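Local coordinates for protein aminotransferase (Paracoccus denitrificans, PDB 4GRX) that probably transfers amino groups between amines or omega-amino acids and keto acceptors by way of a pyridoxal phosphate cofactor, as class III aminotransferases do, at residues R153-R158 with P186-L191; R158-H163 with L191-Y196. All coordinates share one frame; numbering follows the deposited sequence.

In the fold
Contact 2 continues contact 1 into the loops that follow the two strands; their centres lie about 12 Å apart, and they share Arg158 and Leu191, where the strands give way to loops. Two packings join them, Thr157 CG2 on His163 NE2 at 3.7 Å and His190 ND1 on Trp159 CE3 at 4.1 Å. The path runs toward the active site. The side chain of His190 in contact 1 is about 14 Å from the bound delta-amino valeric acid, that of Asn160 in contact 2 about 10 Å, and Tyr162, on the same loop, touches the ligand. Lys297, which carries the cofactor as a Schiff base, also lines this pocket.

Contact 1: residues R153-R158 with P186-L191; sequences RKILTR and PGFIHL
Ile155 through Arg158 pair with Phe188 through Leu191 as parallel strands of a beta-alpha-beta unit, at the end of the seven-stranded sheet where 188-191 is the outermost strand of this chain. Four backbone bonds hold them: Ile155 N to Gly187 O (2.8 Å), Ile189 N to Ile155 O (3.0 Å), Thr157 N to Ile189 O (3.1 Å) and Leu191 N to Thr157 O (3.0 Å). Paired side chains lie side by side, pointing the same way. On one face, Leu156 CD2 meets the tip of Ile189, CD1, at 3.9 Å; CG1 of Ile189 stands anti to the carbonyl carbon (chi1 -59°) and CD1 extends from it (chi2 160°). Leu156 and Ile189 also reach helix 206-224, which covers this face. On the other, Ile155 CB lies 3.7 Å from Phe188 CD1, and its CG1 branch also reaches CE1, both approaching the ring obliquely. The Phe188 side chain packs on helix 167-172, the helix of the unit. Beside it, Thr157 OG1 sits between its own backbone N and carbonyl carbon (chi1 53°) and hydrogen-bonds to Met172 O, while His190 NE2 bonds to Ser171 O, so both polar groups hold the end of that helix. Between them, Thr157 OG1 lies in the plane of the His190 ring, at its edge, 3.1 Å from CD2.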
loop_
_atom_site.group_PDB
_atom_site.type_symbol
_atom_site.label_atom_id
_atom_site.label_comp_id
_atom_site.label_asym_id
_atom_site.label_seq_id
_atom_site.Cartn_x
_atom_site.Cartn_y
_atom_site.Cartn_z
ATOM N N ARG A 153 -20.009 1.572 12.525
ATOM C CA ARG A 153 -19.148 1.363 11.370
ATOM C C ARG A 153 -19.035 2.534 10.404
ATOM O O ARG A 153 -18.040 2.626 9.664
ATOM C CB ARG A 153 -19.614 0.134 10.614
ATOM C CG ARG A 153 -19.467 -1.150 11.402
ATOM C CD ARG A 153 -19.952 -2.327 10.583
ATOM N NE ARG A 153 -19.110 -2.575 9.428
ATOM C CZ ARG A 153 -17.930 -3.190 9.475
ATOM N NH1 ARG A 153 -17.437 -3.620 10.631
ATOM N NH2 ARG A 153 -17.231 -3.377 8.363
ATOM N N LYS A 154 -20.035 3.420 10.396
ATOM C CA LYS A 154 -20.062 4.542 9.428
ATOM C C LYS A 154 -18.842 5.452 9.566
ATOM O O LYS A 154 -18.310 5.610 10.655
ATOM C CB LYS A 154 -21.363 5.350 9.521
ATOM C CG LYS A 154 -22.599 4.570 9.083
ATOM C CD LYS A 154 -23.890 5.170 9.615
ATOM C CE LYS A 154 -25.065 4.224 9.371
ATOM N NZ LYS A 154 -26.312 4.632 10.080
ATOM N N ILE A 155 -18.399 6.029 8.448
ATOM C CA ILE A 155 -17.209 6.887 8.407
ATOM C C ILE A 155 -17.584 8.254 7.843
ATOM O O ILE A 155 -18.088 8.355 6.710
ATOM C CB ILE A 155 -16.062 6.251 7.569
ATOM C CG1 ILE A 155 -15.568 4.933 8.182
ATOM C CG2 ILE A 155 -14.905 7.224 7.390
ATOM C CD1 ILE A 155 -14.954 5.051 9.563
ATOM N N LEU A 156 -17.323 9.302 8.630
ATOM C CA LEU A 156 -17.591 10.684 8.207
ATOM C C LEU A 156 -16.352 11.354 7.644
ATOM O O LEU A 156 -15.309 11.373 8.292
ATOM C CB LEU A 156 -18.129 11.512 9.375
ATOM C CG LEU A 156 -19.203 10.887 10.273
ATOM C CD1 LEU A 156 -19.565 11.814 11.424
ATOM C CD2 LEU A 156 -20.458 10.551 9.477
ATOM N N THR A 157 -16.477 11.885 6.424
ATOM C CA THR A 157 -15.441 12.735 5.797
ATOM C C THR A 157 -16.086 13.962 5.160
ATOM O O THR A 157 -17.284 14.191 5.341
ATOM C CB THR A 157 -14.557 11.974 4.783
ATOM O OG1 THR A 157 -15.359 11.300 3.810
ATOM C CG2 THR A 157 -13.676 10.947 5.493
ATOM N N ARG A 158 -15.315 14.761 4.424
ATOM C CA ARG A 158 -15.887 15.951 3.765
ATOM C C ARG A 158 -15.812 15.879 2.251
ATOM O O ARG A 158 -14.872 15.313 1.695
ATOM C CB ARG A 158 -15.196 17.251 4.198
ATOM C CG ARG A 158 -15.544 17.801 5.569
ATOM C CD ARG A 158 -14.650 17.215 6.640
ATOM N NE ARG A 158 -13.234 17.248 6.274
ATOM C CZ ARG A 158 -12.424 18.287 6.482
ATOM N NH1 ARG A 158 -12.882 19.406 7.034
ATOM N NH2 ARG A 158 -11.147 18.209 6.133
ATOM N N PRO A 186 -21.382 1.533 0.664
ATOM C CA PRO A 186 -22.254 1.926 1.784
ATOM C C PRO A 186 -21.416 2.289 3.020
ATOM O O PRO A 186 -20.350 1.690 3.258
ATOM C CB PRO A 186 -23.064 0.648 2.069
ATOM C CG PRO A 186 -23.002 -0.147 0.805
ATOM C CD PRO A 186 -21.657 0.152 0.212
ATOM N N GLY A 187 -21.868 3.277 3.777
ATOM C CA GLY A 187 -21.266 3.571 5.072
ATOM C C GLY A 187 -20.299 4.739 5.098
ATOM O O GLY A 187 -19.640 4.982 6.120
ATOM N N PHE A 188 -20.194 5.456 3.984
ATOM C CA PHE A 188 -19.282 6.589 3.894
ATOM C C PHE A 188 -20.092 7.816 3.540
ATOM O O PHE A 188 -20.756 7.850 2.505
ATOM C CB PHE A 188 -18.170 6.298 2.873
ATOM C CG PHE A 188 -17.281 5.169 3.288
ATOM C CD1 PHE A 188 -16.076 5.416 3.932
ATOM C CD2 PHE A 188 -17.676 3.845 3.097
ATOM C CE1 PHE A 188 -15.268 4.363 4.371
ATOM C CE2 PHE A 188 -16.867 2.786 3.522
ATOM C CZ PHE A 188 -15.660 3.049 4.166
ATOM N N ILE A 189 -20.076 8.799 4.440
ATOM C CA ILE A 189 -20.903 9.997 4.323
ATOM C C ILE A 189 -20.015 11.215 4.104
ATOM O O ILE A 189 -19.024 11.401 4.815
ATOM C CB ILE A 189 -21.767 10.192 5.594
ATOM C CG1 ILE A 189 -22.671 8.988 5.809
ATOM C CG2 ILE A 189 -22.601 11.465 5.529
ATOM C CD1 ILE A 189 -23.172 8.855 7.230
ATOM N N HIS A 190 -20.381 12.042 3.129
ATOM C CA HIS A 190 -19.654 13.266 2.833
ATOM C C HIS A 190 -20.405 14.506 3.243
ATOM O O HIS A 190 -21.468 14.782 2.699
ATOM C CB HIS A 190 -19.323 13.311 1.352
ATOM C CG HIS A 190 -18.505 12.142 0.888
ATOM N ND1 HIS A 190 -18.823 11.423 -0.204
ATOM C CD2 HIS A 190 -17.354 11.565 1.421
ATOM C CE1 HIS A 190 -17.918 10.432 -0.366
ATOM N NE2 HIS A 190 -17.018 10.526 0.626
ATOM N N LEU A 191 -19.856 15.253 4.203
ATOM C CA LEU A 191 -20.468 16.485 4.721
ATOM C C LEU A 191 -19.921 17.666 3.954
ATOM O O LEU A 191 -18.954 17.515 3.204
ATOM C CB LEU A 191 -20.082 16.696 6.174
ATOM C CG LEU A 191 -20.184 15.578 7.197
ATOM C CD1 LEU A 191 -19.172 15.873 8.287
ATOM C CD2 LEU A 191 -21.592 15.530 7.757
#

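Contact 2: residues R158-H163 with L191-Y196; sequences RWNAYH and LTCPHY
Trp159 N donates to Leu191 O at 2.9 Å with a nearly straight N-H...O angle of 172°, the last parallel-strand bond before both chains turn away. Beyond it the pairing becomes loop against loop at the C-terminal ends of these parallel strands, the side on which fold-type I aminotransferases build their active site. Two turns shape the loops. Arg158 to Ala161 form a type II beta turn, with Asn160 at its third position in a left-handed conformation; in 191-196, Pro194 is the centre of an inverse gamma turn closed by His195 N to Cys193 O at 2.7 Å, and His195 holds the N-cap position of helix 196-199.

Van der Waals contacts join the two loops. Cys193 CB lies nearest Trp159 O, at 3.2 Å, and 4.4 Å from Trp159 CB, while the Trp159 side chain turns from Cys193 and touches Tyr199. The Arg158 chain, bent at chi2 (88°) and chi3, carries its CG past Thr192 O at 3.7 Å and crosses Pro194 at about a right angle, bringing NH1 obliquely to the ring's CG at 3.5 Å. NH1 also hydrogen-bonds to Tyr250 OH, and NH2 makes a weak bond to Glu235 O.

The remaining polar link joins side chains: Asn160 ND2 donates to Cys193 SG over 3.6 Å. The sulfur lies close to the amide plane, and with SG anti to its own backbone N (chi1 170°) it points at the amide. ND2 has a second, weak bond to Tyr199 OH. Because sulfur is a poor acceptor, this N-H...S bond probably adds direction more than strength, orienting the Asn160 amide, while the straight Trp159-Leu191 backbone bond keeps the two chains paired where the loops begin.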
loop_
_atom_site.group_PDB
_atom_site.type_symbol
_atom_site.label_atom_id
_atom_site.label_comp_id
_atom_site.label_asym_id
_atom_site.label_seq_id
_atom_site.Cartn_x
_atom_site.Cartn_y
_atom_site.Cartn_z
ATOM N N ARG A 158 -15.315 14.761 4.424
ATOM C CA ARG A 158 -15.887 15.951 3.765
ATOM C C ARG A 158 -15.812 15.879 2.251
ATOM O O ARG A 158 -14.872 15.313 1.695
ATOM C CB ARG A 158 -15.196 17.251 4.198
ATOM C CG ARG A 158 -15.544 17.801 5.569
ATOM C CD ARG A 158 -14.650 17.215 6.640
ATOM N NE ARG A 158 -13.234 17.248 6.274
ATOM C CZ ARG A 158 -12.424 18.287 6.482
ATOM N NH1 ARG A 158 -12.882 19.406 7.034
ATOM N NH2 ARG A 158 -11.147 18.209 6.133
ATOM N N TRP A 159 -16.788 16.500 1.595
ATOM C CA TRP A 159 -16.702 16.729 0.180
ATOM C C TRP A 159 -15.392 17.430 -0.113
ATOM O O TRP A 159 -14.900 18.207 0.704
ATOM C CB TRP A 159 -17.921 17.497 -0.336
ATOM C CG TRP A 159 -18.020 17.404 -1.842
ATOM C CD1 TRP A 159 -17.909 18.442 -2.768
ATOM C CD2 TRP A 159 -18.158 16.184 -2.654
ATOM N NE1 TRP A 159 -18.004 17.963 -4.043
ATOM C CE2 TRP A 159 -18.151 16.623 -4.053
ATOM C CE3 TRP A 159 -18.296 14.831 -2.373
ATOM C CZ2 TRP A 159 -18.267 15.729 -5.106
ATOM C CZ3 TRP A 159 -18.417 13.938 -3.442
ATOM C CH2 TRP A 159 -18.410 14.380 -4.777
ATOM N N ASN A 160 -14.787 17.108 -1.256
ATOM C CA ASN A 160 -13.435 17.554 -1.614
ATOM C C ASN A 160 -12.316 16.912 -0.789
ATOM O O ASN A 160 -11.146 17.188 -1.040
ATOM C CB ASN A 160 -13.305 19.084 -1.595
ATOM C CG ASN A 160 -14.180 19.774 -2.635
ATOM O OD1 ASN A 160 -14.361 19.283 -3.751
ATOM N ND2 ASN A 160 -14.710 20.939 -2.276
ATOM N N ALA A 161 -12.636 16.067 0.191
ATOM C CA ALA A 161 -11.571 15.393 0.947
ATOM C C ALA A 161 -10.792 14.440 0.042
ATOM O O ALA A 161 -11.325 13.904 -0.948
ATOM C CB ALA A 161 -12.137 14.632 2.128
ATOM N N TYR A 162 -9.524 14.230 0.357
ATOM C CA TYR A 162 -8.804 13.176 -0.331
ATOM C C TYR A 162 -8.076 12.327 0.694
ATOM O O TYR A 162 -7.203 12.815 1.404
ATOM C CB TYR A 162 -7.845 13.750 -1.380
ATOM C CG TYR A 162 -7.146 12.679 -2.208
ATOM C CD1 TYR A 162 -7.629 12.314 -3.475
ATOM C CD2 TYR A 162 -6.016 12.021 -1.719
ATOM C CE1 TYR A 162 -7.001 11.333 -4.222
ATOM C CE2 TYR A 162 -5.382 11.046 -2.463
ATOM C CZ TYR A 162 -5.880 10.710 -3.705
ATOM O OH TYR A 162 -5.236 9.753 -4.418
ATOM N N HIS A 163 -8.457 11.063 0.781
ATOM C CA HIS A 163 -7.851 10.169 1.754
ATOM C C HIS A 163 -7.247 8.926 1.144
ATOM O O HIS A 163 -6.631 8.130 1.855
ATOM C CB HIS A 163 -8.840 9.827 2.859
ATOM C CG HIS A 163 -9.366 11.031 3.606
ATOM N ND1 HIS A 163 -8.678 11.626 4.611
ATOM C CD2 HIS A 163 -10.578 11.733 3.484
ATOM C CE1 HIS A 163 -9.403 12.669 5.095
ATOM N NE2 HIS A 163 -10.570 12.727 4.408
ATOM N N LEU A 191 -19.856 15.253 4.203
ATOM C CA LEU A 191 -20.468 16.485 4.721
ATOM C C LEU A 191 -19.921 17.666 3.954
ATOM O O LEU A 191 -18.954 17.515 3.204
ATOM C CB LEU A 191 -20.082 16.696 6.174
ATOM C CG LEU A 191 -20.184 15.578 7.197
ATOM C CD1 LEU A 191 -19.172 15.873 8.287
ATOM C CD2 LEU A 191 -21.592 15.530 7.757
ATOM N N THR A 192 -20.493 18.846 4.159
ATOM C CA THR A 192 -20.074 20.018 3.388
ATOM C C THR A 192 -18.614 20.381 3.651
ATOM O O THR A 192 -18.129 20.353 4.795
ATOM C CB THR A 192 -20.944 21.245 3.701
ATOM O OG1 THR A 192 -22.312 20.861 3.728
ATOM C CG2 THR A 192 -20.775 22.307 2.668
ATOM N N CYS A 193 -17.922 20.724 2.576
ATOM C CA CYS A 193 -16.548 21.151 2.636
ATOM C C CYS A 193 -16.473 22.573 3.240
ATOM O O CYS A 193 -17.166 23.471 2.761
ATOM C CB CYS A 193 -15.973 21.133 1.224
ATOM S SG CYS A 193 -14.363 21.926 1.119
ATOM N N PRO A 194 -15.636 22.784 4.287
ATOM C CA PRO A 194 -15.563 24.100 4.947
ATOM C C PRO A 194 -14.802 25.163 4.135
ATOM O O PRO A 194 -13.937 25.861 4.664
ATOM C CB PRO A 194 -14.861 23.794 6.279
ATOM C CG PRO A 194 -14.063 22.555 6.021
ATOM C CD PRO A 194 -14.792 21.772 4.958
ATOM N N HIS A 195 -15.150 25.284 2.858
ATOM C CA HIS A 195 -14.582 26.255 1.943
ATOM C C HIS A 195 -15.559 27.377 1.867
ATOM O O HIS A 195 -16.566 27.311 1.151
ATOM C CB HIS A 195 -14.385 25.604 0.575
ATOM C CG HIS A 195 -13.623 26.453 -0.423
ATOM N ND1 HIS A 195 -13.416 26.055 -1.694
ATOM C CD2 HIS A 195 -13.037 27.711 -0.308
ATOM C CE1 HIS A 195 -12.712 26.995 -2.350
ATOM N NE2 HIS A 195 -12.482 28.008 -1.504
ATOM N N TYR A 196 -15.272 28.426 2.620
ATOM C CA TYR A 196 -16.200 29.531 2.797
ATOM C C TYR A 196 -16.528 30.244 1.482
ATOM O O TYR A 196 -17.685 30.529 1.197
ATOM C CB TYR A 196 -15.671 30.494 3.870
ATOM C CG TYR A 196 -16.515 31.717 4.040
ATOM C CD1 TYR A 196 -15.975 33.001 3.842
ATOM C CD2 TYR A 196 -17.865 31.607 4.375
ATOM C CE1 TYR A 196 -16.763 34.135 3.981
ATOM C CE2 TYR A 196 -18.659 32.727 4.513
ATOM C CZ TYR A 196 -18.104 33.983 4.314
ATOM O OH TYR A 196 -18.907 35.077 4.457
#